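PDB 3GDC: multicopper oxidase from Arthrobacter sp. FB24, which oxidises substrates with bound copper ions and passes the electrons to dioxygen, probably acting as a laccase on phenol-type compounds. Local coordinates for the calcium ion site. Sequence-based numbering; all coordinates share one arbitrary frame.

The calcium ion site. Residues 173-181. With CA (calcium ion), chain B.
Glu181 OE1, a carboxylate oxygen, is gripped by one metal bond, one firm hydrogen bond from Thr174 N and a weak one from Asp175 N at 3.3 Å. It lies 2.5 Å from the calcium ion CA and accepts the Thr174 backbone N at 2.8 Å on its anti lone pair, the side turned away from OE2, with 141° at the hydrogen. OE2 of the same carboxylate also binds CA at 2.5 Å, so Glu181 binds bidentately, through both oxygens; the chain bent at chi2 folds the group back onto the metal. Asp175 and Asp179 each give one side-chain oxygen, OD1, and both hold CG in the crowded position between backbone N and carbonyl carbon (chi1 63° and 58°). The Asp179 main-chain O is a further ligand, 2.4 Å from CA like its OD1. Gly176 O, a main-chain carbonyl, and Asn173 OD1, each 2.4 Å from CA, bring the observed oxygens to seven, at least. All come from the strand-to-strand calcium-binding loop 173-181, which links strand 163-172 to strand 182-185 and wraps the ion; a structural role, apart from the copper chemistry, is likely. If ionised, the three carboxylates would more than balance the 2+ charge, which presumably favours a divalent cation. Asn173, with CG anti to the backbone N, points OD1 at CA, while its amide ND2 reaches across the loop to Gly177 O at 3.0 Å, standing above that carbonyl's plane but with the oxygen nearly in the Asn173 amide plane.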
loop_
_atom_site.group_PDB
_atom_site.type_symbol
_atom_site.label_atom_id
_atom_site.label_comp_id
_atom_site.label_asym_id
_atom_site.label_seq_id
_atom_site.Cartn_x
_atom_site.Cartn_y
_atom_site.Cartn_z
ATOM N N ASN A 173 2.270 -22.274 -1.032
ATOM C CA ASN A 173 2.975 -22.717 0.157
ATOM C C ASN A 173 3.080 -24.237 0.085
ATOM O O ASN A 173 2.120 -24.962 0.383
ATOM C CB ASN A 173 2.214 -22.254 1.406
ATOM C CG ASN A 173 2.906 -22.644 2.706
ATOM O OD1 ASN A 173 3.935 -23.332 2.703
ATOM N ND2 ASN A 173 2.345 -22.200 3.823
ATOM N N THR A 174 4.242 -24.717 -0.343
ATOM C CA THR A 174 4.418 -26.138 -0.635
ATOM C C THR A 174 5.016 -26.950 0.525
ATOM O O THR A 174 4.825 -28.162 0.582
ATOM C CB THR A 174 5.270 -26.348 -1.902
ATOM O OG1 THR A 174 6.583 -25.831 -1.675
ATOM C CG2 THR A 174 4.656 -25.616 -3.100
ATOM N N ASP A 175 5.734 -26.298 1.438
ATOM C CA ASP A 175 6.482 -27.032 2.470
ATOM C C ASP A 175 6.058 -26.712 3.905
ATOM O O ASP A 175 6.788 -27.005 4.856
ATOM C CB ASP A 175 8.004 -26.837 2.290
ATOM C CG ASP A 175 8.455 -25.378 2.450
ATOM O OD1 ASP A 175 7.774 -24.579 3.138
ATOM O OD2 ASP A 175 9.522 -25.030 1.887
ATOM N N GLY A 176 4.876 -26.114 4.059
ATOM C CA GLY A 176 4.394 -25.707 5.372
ATOM C C GLY A 176 5.006 -24.401 5.837
ATOM O O GLY A 176 5.700 -23.712 5.081
ATOM N N GLY A 177 4.754 -24.053 7.092
ATOM C CA GLY A 177 5.237 -22.787 7.627
ATOM C C GLY A 177 4.365 -21.640 7.158
ATOM O O GLY A 177 3.235 -21.853 6.684
ATOM N N ASP A 178 4.891 -20.427 7.289
ATOM C CA ASP A 178 4.134 -19.208 7.019
ATOM C C ASP A 178 4.672 -18.482 5.795
ATOM O O ASP A 178 4.528 -17.263 5.669
ATOM C CB ASP A 178 4.176 -18.288 8.250
ATOM C CG ASP A 178 5.552 -17.642 8.468
ATOM O OD1 ASP A 178 6.587 -18.237 8.078
ATOM O OD2 ASP A 178 5.596 -16.526 9.037
ATOM N N ASP A 179 5.293 -19.239 4.894
ATOM C CA ASP A 179 5.949 -18.667 3.723
ATOM C C ASP A 179 5.560 -19.357 2.424
ATOM O O ASP A 179 5.224 -20.542 2.412
ATOM C CB ASP A 179 7.482 -18.670 3.890
ATOM C CG ASP A 179 8.071 -20.065 4.140
ATOM O OD1 ASP A 179 7.329 -21.055 4.359
ATOM O OD2 ASP A 179 9.320 -20.173 4.118
ATOM N N ASN A 180 5.603 -18.598 1.338
ATOM C CA ASN A 180 5.364 -19.135 0.004
ATOM C C ASN A 180 6.661 -19.564 -0.654
ATOM O O ASN A 180 7.703 -18.947 -0.427
ATOM C CB ASN A 180 4.687 -18.084 -0.860
ATOM C CG ASN A 180 3.285 -17.764 -0.379
ATOM O OD1 ASN A 180 2.958 -16.610 -0.093
ATOM N ND2 ASN A 180 2.459 -18.795 -0.265
ATOM N N GLU A 181 6.581 -20.594 -1.486
ATOM C CA GLU A 181 7.740 -21.107 -2.230
ATOM C C GLU A 181 7.671 -20.729 -3.707
ATOM O O GLU A 181 8.710 -20.582 -4.379
ATOM C CB GLU A 181 7.840 -22.627 -2.064
ATOM C CG GLU A 181 8.409 -23.078 -0.712
ATOM C CD GLU A 181 7.540 -22.707 0.473
ATOM O OE1 GLU A 181 6.385 -23.180 0.538
ATOM O OE2 GLU A 181 8.009 -21.956 1.366
HETATM CA CA CA B . 6.239 -22.656 3.027
#